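Local coordinates for uncharacterized protein (Bacteroides caccae, PDB 4L7A), which is of unknown function but is probably a zinc-dependent metallopeptidase of the Peptidase_MA clan, at residues 22-27 with 39-44; 185-190 with 200-205; 204-209 with 247-252. All coordinates share one frame; numbering follows the deposited sequence. Where two conformers were deposited one is given.

Contact 1 of 3, residues 22-27 with 39-44; sequences EFDRWL and FKYRME
The N-terminal helix 17-35 turns back through a short link into edge strand 38-40 of the mixed sheet, and this contact joins the helix to the strand end and the loop leaving it. Y41 is the pivot. Its CG sits between the backbone N and the carbonyl carbon, the crowded position (chi1 69°), which directs the ring back to the helix. F23, its CG anti to the backbone N, meets that ring tip to tip: CD2 comes over one face, 3.4 Å from Y41 CE1, with the ring planes inclined at 44°. R42 CG lies against the opposite face, so the phenol ring is held between an aromatic carbon and an aliphatic one. L27 divides its branches. CD1 lies over the centre of the F23 ring and reaches 3.9 Å to Y41 CE1, whereas CD2 packs 3.8 Å from F39 CD1. Where helix leads to strand, L27 thus packs on F39 of the edge strand, which also touches I94 and L96 of the parallel neighbouring strand 93-98, and F23 lies between Y41 and V63 and A66 of helix 59-81. D24 supplies the polar side of the contact. Its OD1 approaches the Y41 edge, 2.9 Å from OH. D24 OD2 makes a salt bridge with R42, gripped side-on on its syn lone pair at 2.8 Å from NH2 and 3.3 Å from NE, nearly in the guanidinium plane; the NH2 bond is the straighter at 156°. R42 NH1 continues the charge network to E44 OE2, a weak link of 3.3 Å.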
loop_
_atom_site.group_PDB
_atom_site.type_symbol
_atom_site.label_atom_id
_atom_site.label_comp_id
_atom_site.label_asym_id
_atom_site.label_seq_id
_atom_site.Cartn_x
_atom_site.Cartn_y
_atom_site.Cartn_z
ATOM N N GLU A 22 -21.535 3.488 -16.168
ATOM C CA GLU A 22 -20.307 3.979 -16.857
ATOM C C GLU A 22 -19.055 3.668 -16.016
ATOM O O GLU A 22 -18.042 3.242 -16.549
ATOM C CB GLU A 22 -20.401 5.493 -17.172
ATOM C CG GLU A 22 -19.255 6.084 -18.047
ATOM C CD GLU A 22 -19.265 7.635 -18.140
ATOM O OE1 GLU A 22 -20.245 8.273 -17.673
ATOM O OE2 GLU A 22 -18.287 8.227 -18.676
ATOM N N PHE A 23 -19.135 3.873 -14.713
ATOM C CA PHE A 23 -18.044 3.500 -13.810
ATOM C C PHE A 23 -17.817 1.968 -13.807
ATOM O O PHE A 23 -16.681 1.519 -13.834
ATOM C CB PHE A 23 -18.290 4.062 -12.408
ATOM C CG PHE A 23 -17.100 4.015 -11.479
ATOM C CD1 PHE A 23 -15.792 4.066 -11.936
ATOM C CD2 PHE A 23 -17.306 3.957 -10.112
ATOM C CE1 PHE A 23 -14.727 4.041 -11.026
ATOM C CE2 PHE A 23 -16.238 3.924 -9.208
ATOM C CZ PHE A 23 -14.955 3.952 -9.680
ATOM N N ASP A 24 -18.888 1.179 -13.800
ATOM C CA ASP A 24 -18.729 -0.281 -13.838
ATOM C C ASP A 24 -17.971 -0.657 -15.073
ATOM O O ASP A 24 -17.061 -1.454 -15.030
ATOM C CB ASP A 24 -20.049 -1.030 -13.811
ATOM C CG ASP A 24 -20.815 -0.825 -12.525
ATOM O OD1 ASP A 24 -20.242 -0.386 -11.506
ATOM O OD2 ASP A 24 -22.035 -1.083 -12.542
ATOM N N ARG A 25 -18.337 -0.043 -16.180
ATOM C CA ARG A 25 -17.665 -0.306 -17.463
ATOM C C ARG A 25 -16.180 0.057 -17.334
ATOM O O ARG A 25 -15.322 -0.718 -17.706
ATOM C CB ARG A 25 -18.350 0.445 -18.643
ATOM C CG ARG A 25 -18.488 -0.376 -19.945
ATOM C CD ARG A 25 -19.071 0.432 -21.162
ATOM N NE ARG A 25 -18.043 1.183 -21.907
ATOM C CZ ARG A 25 -17.916 2.511 -21.932
ATOM N NH1 ARG A 25 -18.763 3.291 -21.285
ATOM N NH2 ARG A 25 -16.957 3.060 -22.636
ATOM N N TRP A 26 -15.886 1.232 -16.777
ATOM C CA TRP A 26 -14.504 1.674 -16.616
ATOM C C TRP A 26 -13.717 0.704 -15.721
ATOM O O TRP A 26 -12.545 0.437 -15.979
ATOM C CB TRP A 26 -14.506 3.087 -16.077
ATOM C CG TRP A 26 -13.203 3.701 -16.009
ATOM C CD1 TRP A 26 -12.652 4.511 -16.943
ATOM C CD2 TRP A 26 -12.202 3.530 -14.980
ATOM N NE1 TRP A 26 -11.400 4.898 -16.546
ATOM C CE2 TRP A 26 -11.101 4.336 -15.338
ATOM C CE3 TRP A 26 -12.160 2.829 -13.769
ATOM C CZ2 TRP A 26 -9.953 4.448 -14.557
ATOM C CZ3 TRP A 26 -11.015 2.947 -12.963
ATOM C CH2 TRP A 26 -9.930 3.751 -13.368
ATOM N N LEU A 27 -14.353 0.185 -14.671
ATOM C CA LEU A 27 -13.679 -0.739 -13.752
ATOM C C LEU A 27 -13.417 -2.080 -14.467
ATOM O O LEU A 27 -12.338 -2.701 -14.304
ATOM C CB LEU A 27 -14.483 -0.960 -12.488
ATOM C CG LEU A 27 -14.551 0.296 -11.622
ATOM C CD1 LEU A 27 -15.627 0.131 -10.571
ATOM C CD2 LEU A 27 -13.214 0.570 -10.950
ATOM N N PHE A 39 -12.908 -4.425 -8.130
ATOM C CA PHE A 39 -12.993 -3.179 -7.347
ATOM C C PHE A 39 -14.444 -2.809 -7.057
ATOM O O PHE A 39 -15.180 -2.470 -7.956
ATOM C CB PHE A 39 -12.315 -2.087 -8.154
ATOM C CG PHE A 39 -12.085 -0.767 -7.431
ATOM C CD1 PHE A 39 -13.122 0.108 -7.173
ATOM C CD2 PHE A 39 -10.777 -0.329 -7.145
ATOM C CE1 PHE A 39 -12.879 1.325 -6.602
ATOM C CE2 PHE A 39 -10.531 0.910 -6.557
ATOM C CZ PHE A 39 -11.602 1.724 -6.269
ATOM N N LYS A 40 -14.857 -2.843 -5.798
ATOM C CA LYS A 40 -16.267 -2.646 -5.459
ATOM C C LYS A 40 -16.507 -1.319 -4.738
ATOM O O LYS A 40 -15.796 -0.977 -3.785
ATOM C CB LYS A 40 -16.762 -3.790 -4.591
ATOM C CG LYS A 40 -16.615 -5.162 -5.211
ATOM C CD LYS A 40 -17.508 -6.147 -4.503
ATOM C CE LYS A 40 -17.262 -7.569 -4.961
ATOM N NZ LYS A 40 -18.069 -8.490 -4.133
ATOM N N TYR A 41 -17.487 -0.564 -5.220
ATOM C CA TYR A 41 -17.885 0.669 -4.573
ATOM C C TYR A 41 -19.331 0.671 -4.174
ATOM O O TYR A 41 -19.708 1.431 -3.281
ATOM C CB TYR A 41 -17.597 1.859 -5.448
ATOM C CG TYR A 41 -18.452 1.919 -6.654
ATOM C CD1 TYR A 41 -18.155 1.157 -7.767
ATOM C CD2 TYR A 41 -19.569 2.730 -6.681
ATOM C CE1 TYR A 41 -18.977 1.195 -8.903
ATOM C CE2 TYR A 41 -20.402 2.762 -7.789
ATOM C CZ TYR A 41 -20.079 2.006 -8.909
ATOM O OH TYR A 41 -20.913 2.037 -9.977
ATOM N N ARG A 42 -20.137 -0.179 -4.799
ATOM C CA ARG A 42 -21.574 -0.200 -4.532
ATOM C C ARG A 42 -21.776 -0.829 -3.162
ATOM O O ARG A 42 -21.321 -1.950 -2.909
ATOM C CB ARG A 42 -22.322 -0.983 -5.608
ATOM C CG ARG A 42 -22.403 -0.327 -7.020
ATOM C CD ARG A 42 -22.799 -1.411 -8.047
ATOM N NE ARG A 42 -23.014 -0.946 -9.415
ATOM C CZ ARG A 42 -24.109 -0.362 -9.837
ATOM N NH1 ARG A 42 -25.103 -0.113 -9.004
ATOM N NH2 ARG A 42 -24.202 0.030 -11.091
HETATM N N MSE A 43 -22.495 -0.124 -2.309
HETATM C CA MSE A 43 -22.752 -0.588 -0.939
HETATM C C MSE A 43 -23.572 -1.881 -0.842
HETATM O O MSE A 43 -23.338 -2.725 0.042
HETATM C CB MSE A 43 -23.462 0.510 -0.163
HETATM C CG MSE A 43 -22.583 1.740 0.041
HETATM SE SE MSE A 43 -23.596 3.272 0.693
HETATM C CE MSE A 43 -24.104 4.116 -1.037
ATOM N N GLU A 44 -24.519 -2.021 -1.754
ATOM C CA GLU A 44 -25.330 -3.221 -1.879
ATOM C C GLU A 44 -24.514 -4.485 -2.141
ATOM O O GLU A 44 -24.982 -5.552 -1.823
ATOM C CB GLU A 44 -26.355 -3.016 -3.022
ATOM C CG GLU A 44 -25.707 -2.907 -4.434
ATOM C CD GLU A 44 -26.324 -1.851 -5.347
ATOM O OE1 GLU A 44 -27.540 -1.928 -5.617
ATOM O OE2 GLU A 44 -25.600 -0.962 -5.843
#

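Contact 2 of 3, residues 185-190 with 200-205; sequences GFVTPY and AEVTAC
A bend at chi2 (-72°) turns the carboxylate of E201 toward T188, which places OG1 in the crowded position between its backbone N and carbonyl carbon (chi1 58°), so that hydroxyl and carboxylate meet, their side chains crossing at about a right angle. T188 OG1 donates to E201 OE1 at 2.6 Å, a short bond that uses the anti lone pair, the side away from OE2. Y190, CG anti to the backbone N, brings its ring edge to the same carboxylate: CD2 is 4.0 Å from E201 CD, with the two planes steeply inclined. Next to this polar point the loop packs on the helix through apolar atoms. V187 CG2 touches V202 CG2 at 4.0 Å and C205 SG at 3.9 Å, and T188 CG2 flanks the same sulfur at 3.8 Å. Behind V187 stand W214 and I229 of helix 211-244. E201 OE1 also forms a salt bridge with K140, and OE2 bonds ND1 of H144, the first histidine of the HExxH sequence on helix 131-153. The buried carboxylate is therefore held through both oxygens, and K140 would tend to keep it ionised. This is consistent with E201 acting as a second-shell acidic residue that fixes a probable zinc-ligand histidine, as in thermolysin-like zincins, T188 and K140 together probably helping to fix its rotation.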
loop_
_atom_site.group_PDB
_atom_site.type_symbol
_atom_site.label_atom_id
_atom_site.label_comp_id
_atom_site.label_asym_id
_atom_site.label_seq_id
_atom_site.Cartn_x
_atom_site.Cartn_y
_atom_site.Cartn_z
ATOM N N GLY A 185 18.042 -1.487 13.910
ATOM C CA GLY A 185 17.898 -1.826 12.503
ATOM C C GLY A 185 16.465 -2.067 12.057
ATOM O O GLY A 185 16.217 -2.755 11.082
ATOM N N PHE A 186 15.503 -1.528 12.794
ATOM C CA PHE A 186 14.082 -1.667 12.435
ATOM C C PHE A 186 13.562 -0.331 11.952
ATOM O O PHE A 186 13.692 0.691 12.678
ATOM C CB PHE A 186 13.268 -2.111 13.660
ATOM C CG PHE A 186 13.643 -3.492 14.172
ATOM C CD1 PHE A 186 13.725 -4.575 13.294
ATOM C CD2 PHE A 186 13.928 -3.700 15.492
ATOM C CE1 PHE A 186 14.070 -5.816 13.741
ATOM C CE2 PHE A 186 14.278 -4.954 15.939
ATOM C CZ PHE A 186 14.380 -5.999 15.068
ATOM N N VAL A 187 12.976 -0.321 10.747
ATOM C CA VAL A 187 12.447 0.900 10.173
ATOM C C VAL A 187 11.177 1.436 10.825
ATOM O O VAL A 187 10.878 2.610 10.684
ATOM C CB VAL A 187 12.240 0.814 8.635
ATOM C CG1 VAL A 187 13.600 0.730 7.913
ATOM C CG2 VAL A 187 11.325 -0.374 8.215
ATOM N N THR A 188 10.439 0.587 11.526
ATOM C CA THR A 188 9.250 0.952 12.269
ATOM C C THR A 188 9.136 0.012 13.451
ATOM O O THR A 188 9.753 -1.045 13.470
ATOM C CB THR A 188 7.949 0.723 11.425
ATOM O OG1 THR A 188 7.841 -0.648 11.013
ATOM C CG2 THR A 188 7.908 1.599 10.255
ATOM N N PRO A 189 8.310 0.344 14.429
ATOM C CA PRO A 189 8.063 -0.623 15.527
ATOM C C PRO A 189 7.577 -1.955 15.039
ATOM O O PRO A 189 8.056 -2.992 15.504
ATOM C CB PRO A 189 6.957 0.058 16.333
ATOM C CG PRO A 189 7.280 1.528 16.174
ATOM C CD PRO A 189 7.736 1.664 14.719
ATOM N N TYR A 190 6.642 -1.950 14.084
ATOM C CA TYR A 190 6.099 -3.197 13.521
ATOM C C TYR A 190 7.127 -4.078 12.818
ATOM O O TYR A 190 7.045 -5.306 12.868
ATOM C CB TYR A 190 4.959 -2.857 12.547
ATOM C CG TYR A 190 4.128 -4.020 12.153
ATOM C CD1 TYR A 190 3.588 -4.855 13.092
ATOM C CD2 TYR A 190 3.785 -4.229 10.860
ATOM C CE1 TYR A 190 2.788 -5.913 12.723
ATOM C CE2 TYR A 190 2.981 -5.312 10.486
ATOM C CZ TYR A 190 2.489 -6.108 11.394
ATOM O OH TYR A 190 1.669 -7.156 11.015
ATOM N N ALA A 200 8.739 -6.946 4.844
ATOM C CA ALA A 200 7.623 -6.266 4.210
ATOM C C ALA A 200 7.648 -4.750 4.522
ATOM O O ALA A 200 7.343 -3.948 3.653
ATOM C CB ALA A 200 6.252 -6.870 4.623
ATOM N N GLU A 201 8.058 -4.395 5.745
ATOM C CA GLU A 201 8.155 -2.997 6.169
ATOM C C GLU A 201 9.302 -2.266 5.501
ATOM O O GLU A 201 9.144 -1.108 5.106
ATOM C CB GLU A 201 8.310 -2.887 7.674
ATOM C CG GLU A 201 7.011 -3.180 8.482
ATOM C CD GLU A 201 5.989 -2.047 8.325
ATOM O OE1 GLU A 201 6.117 -1.065 9.088
ATOM O OE2 GLU A 201 5.110 -2.117 7.427
ATOM N N VAL A 202 10.453 -2.915 5.379
ATOM C CA VAL A 202 11.578 -2.276 4.709
ATOM C C VAL A 202 11.155 -1.948 3.299
ATOM O O VAL A 202 11.321 -0.857 2.839
ATOM C CB VAL A 202 12.837 -3.142 4.780
ATOM C CG1 VAL A 202 13.926 -2.603 3.851
ATOM C CG2 VAL A 202 13.341 -3.203 6.197
ATOM N N THR A 203 10.540 -2.891 2.608
ATOM C CA THR A 203 10.088 -2.694 1.239
ATOM C C THR A 203 9.049 -1.575 1.110
ATOM O O THR A 203 9.173 -0.677 0.267
ATOM C CB THR A 203 9.444 -4.018 0.695
ATOM O OG1 THR A 203 10.320 -5.140 0.892
ATOM C CG2 THR A 203 9.118 -3.894 -0.789
ATOM N N ALA A 204 8.012 -1.603 1.968
ATOM C CA ALA A 204 6.936 -0.633 1.931
ATOM C C ALA A 204 7.389 0.765 2.351
ATOM O O ALA A 204 6.913 1.777 1.774
ATOM C CB ALA A 204 5.815 -1.059 2.834
ATOM N N CYS A 205 8.257 0.828 3.348
ATOM C CA CYS A 205 8.826 2.148 3.740
ATOM C C CYS A 205 9.729 2.709 2.644
ATOM O O CYS A 205 9.645 3.889 2.278
ATOM C CB CYS A 205 9.582 2.068 5.049
ATOM S SG CYS A 205 8.522 1.733 6.509
#

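Contact 3 of 3, residues 204-209 with 247-252; sequences ACFLTY and DLDLLR
The C-terminal end of helix 195-208 packs on the first turns of helix 248-260, the segment axes coming within 9.0 Å at an angle of 50°. The tight part is mostly apolar and includes the aliphatic part of R252, from CB to CD. F206, with CG anti to the backbone N (chi1 -173°), extends its ring so that R252 CD lies over one face in a CH-pi contact, 3.8 Å from the ring centroid. At the ring's flank, CD2 meets L248 CD2 at 3.6 Å. L207 works the neighbouring groove with its CD2 branch, which sits 3.7 Å from L248 CD1 and 3.9 Å from L251 CG and also touches the backbone at R252. The exception is also the closest approach: R252 CD presses on the carbonyl of F206, 3.1 Å from its O. W214 and L233 of helix 211-244 also contact the F206 ring, the former edge-to-face.

At the R252 guanidinium and D249 the interface loosens and turns polar, without a direct hydrogen bond between the segments. A bend at chi3 swings the guanidinium past F206 CZ and back to its own helix, where NE and NH2 form a salt bridge side-on to D249 OD1; the NH2 bond is 2.8 Å long. Two waters bridge the segments here: one donates to both L207 O, near the end of its helix, and R252 O, linking the two backbones, and a second accepts from R252 NH1 and donates to Y209 O, just past the helix. D247 caps the second helix, its OD1 receiving L250 N at 3.2 Å. Helix 211-244 packs against both others, with L233 on F206 and V236 on L248, consistent with the mainly helical C-terminal part of zincin-type metallopeptidases.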
loop_
_atom_site.group_PDB
_atom_site.type_symbol
_atom_site.label_atom_id
_atom_site.label_comp_id
_atom_site.label_asym_id
_atom_site.label_seq_id
_atom_site.Cartn_x
_atom_site.Cartn_y
_atom_site.Cartn_z
ATOM N N ALA A 204 8.012 -1.603 1.968
ATOM C CA ALA A 204 6.936 -0.633 1.931
ATOM C C ALA A 204 7.389 0.765 2.351
ATOM O O ALA A 204 6.913 1.777 1.774
ATOM C CB ALA A 204 5.815 -1.059 2.834
ATOM N N CYS A 205 8.257 0.828 3.348
ATOM C CA CYS A 205 8.826 2.148 3.740
ATOM C C CYS A 205 9.729 2.709 2.644
ATOM O O CYS A 205 9.645 3.889 2.278
ATOM C CB CYS A 205 9.582 2.068 5.049
ATOM S SG CYS A 205 8.522 1.733 6.509
ATOM N N PHE A 206 10.588 1.861 2.096
ATOM C CA PHE A 206 11.471 2.303 1.058
ATOM C C PHE A 206 10.685 2.828 -0.140
ATOM O O PHE A 206 11.042 3.880 -0.694
ATOM C CB PHE A 206 12.417 1.188 0.607
ATOM C CG PHE A 206 13.462 1.656 -0.351
ATOM C CD1 PHE A 206 14.457 2.532 0.069
ATOM C CD2 PHE A 206 13.429 1.262 -1.670
ATOM C CE1 PHE A 206 15.442 3.009 -0.810
ATOM C CE2 PHE A 206 14.415 1.709 -2.561
ATOM C CZ PHE A 206 15.435 2.594 -2.119
ATOM N N LEU A 207 9.592 2.150 -0.507
ATOM C CA LEU A 207 8.854 2.561 -1.662
ATOM C C LEU A 207 8.029 3.828 -1.462
ATOM O O LEU A 207 7.819 4.523 -2.401
ATOM C CB LEU A 207 7.961 1.415 -2.199
ATOM C CG LEU A 207 8.681 0.217 -2.788
ATOM C CD1 LEU A 207 7.664 -0.823 -3.333
ATOM C CD2 LEU A 207 9.601 0.704 -3.918
ATOM N N THR A 208 7.556 4.106 -0.248
ATOM C CA THR A 208 6.623 5.187 -0.004
ATOM C C THR A 208 7.236 6.425 0.722
ATOM O O THR A 208 6.783 7.530 0.487
ATOM C CB THR A 208 5.413 4.744 0.840
ATOM O OG1 THR A 208 5.839 4.227 2.108
ATOM C CG2 THR A 208 4.630 3.690 0.142
ATOM N N TYR A 209 8.267 6.232 1.561
ATOM C CA TYR A 209 8.897 7.363 2.300
ATOM C C TYR A 209 9.639 8.338 1.361
ATOM O O TYR A 209 10.460 7.892 0.546
ATOM C CB TYR A 209 9.900 6.855 3.324
ATOM C CG TYR A 209 9.324 6.289 4.611
ATOM C CD1 TYR A 209 7.993 5.910 4.705
ATOM C CD2 TYR A 209 10.166 5.997 5.691
ATOM C CE1 TYR A 209 7.474 5.392 5.892
ATOM C CE2 TYR A 209 9.657 5.462 6.871
ATOM C CZ TYR A 209 8.324 5.179 6.975
ATOM O OH TYR A 209 7.832 4.639 8.116
ATOM N N ASP A 247 13.843 -3.429 -10.368
ATOM C CA ASP A 247 14.809 -2.489 -9.807
ATOM C C ASP A 247 14.050 -1.650 -8.737
ATOM O O ASP A 247 13.248 -0.774 -9.061
ATOM C CB ASP A 247 15.366 -1.642 -10.949
ATOM C CG ASP A 247 16.328 -0.550 -10.476
ATOM O OD1 ASP A 247 16.389 -0.232 -9.252
ATOM O OD2 ASP A 247 16.996 0.035 -11.365
ATOM N N LEU A 248 14.300 -1.941 -7.473
ATOM C CA LEU A 248 13.529 -1.355 -6.432
ATOM C C LEU A 248 13.747 0.191 -6.280
ATOM O O LEU A 248 12.785 0.935 -6.032
ATOM C CB LEU A 248 13.838 -2.033 -5.100
ATOM C CG LEU A 248 12.845 -1.734 -3.961
ATOM C CD1 LEU A 248 11.528 -2.416 -4.238
ATOM C CD2 LEU A 248 13.385 -2.228 -2.626
ATOM N N ASP A 249 14.982 0.662 -6.441
ATOM C CA ASP A 249 15.255 2.118 -6.389
ATOM C C ASP A 249 14.489 2.840 -7.488
ATOM O O ASP A 249 13.857 3.877 -7.242
ATOM C CB ASP A 249 16.771 2.461 -6.439
ATOM C CG ASP A 249 17.057 3.927 -6.062
ATOM O OD1 ASP A 249 16.511 4.483 -5.040
ATOM O OD2 ASP A 249 17.824 4.577 -6.795
ATOM N N LEU A 250 14.498 2.269 -8.684
ATOM C CA LEU A 250 13.728 2.828 -9.772
ATOM C C LEU A 250 12.233 2.858 -9.432
ATOM O O LEU A 250 11.556 3.837 -9.719
ATOM C CB LEU A 250 13.972 2.012 -11.034
ATOM C CG LEU A 250 13.212 2.497 -12.255
ATOM C CD1 LEU A 250 13.565 3.958 -12.538
ATOM C CD2 LEU A 250 13.495 1.545 -13.500
ATOM N N LEU A 251 11.727 1.758 -8.870
ATOM C CA LEU A 251 10.320 1.664 -8.492
ATOM C C LEU A 251 9.981 2.724 -7.445
ATOM O O LEU A 251 8.952 3.388 -7.548
ATOM C CB LEU A 251 9.922 0.256 -8.009
ATOM C CG LEU A 251 8.456 0.023 -7.577
ATOM C CD1 LEU A 251 7.484 0.319 -8.666
ATOM C CD2 LEU A 251 8.259 -1.401 -7.186
ATOM N N ARG A 252 10.847 2.906 -6.465
ATOM C CA ARG A 252 10.654 4.010 -5.491
ATOM C C ARG A 252 10.490 5.387 -6.174
ATOM O O ARG A 252 9.602 6.163 -5.812
ATOM C CB ARG A 252 11.807 4.054 -4.472
ATOM C CG ARG A 252 11.718 5.241 -3.486
ATOM C CD ARG A 252 13.000 5.338 -2.628
ATOM N NE ARG A 252 14.139 5.632 -3.477
ATOM C CZ ARG A 252 14.496 6.873 -3.849
ATOM N NH1 ARG A 252 13.826 7.925 -3.426
ATOM N NH2 ARG A 252 15.532 7.075 -4.663
HETATM O O HOH W 1 8.570 6.895 -3.346
HETATM O O HOH W 2 10.882 8.071 -2.153
#

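From the N terminus, contact 1 comes first and closes the short turn from helix 17-35 through strand 38-40 at the sheet edge. Contacts 2 and 3 lie on the other side of the chain's centre; contact 1 is about 34 Å from contact 2, centre to centre. Contact 2 closes the loop from 185-190 into helix 195-208. Contact 3 starts further along that helix and closes a long excursion through helix 211-244 to helix 248-260. Contact 1 closes before the other two open; contact 3 opens on the very segment where contact 2 closes, sharing A204 and C205. Helix 195-208 therefore links the loop around T188 to the C-terminal helices, and the two contacts touch where T188 CG2 meets Y209 OH.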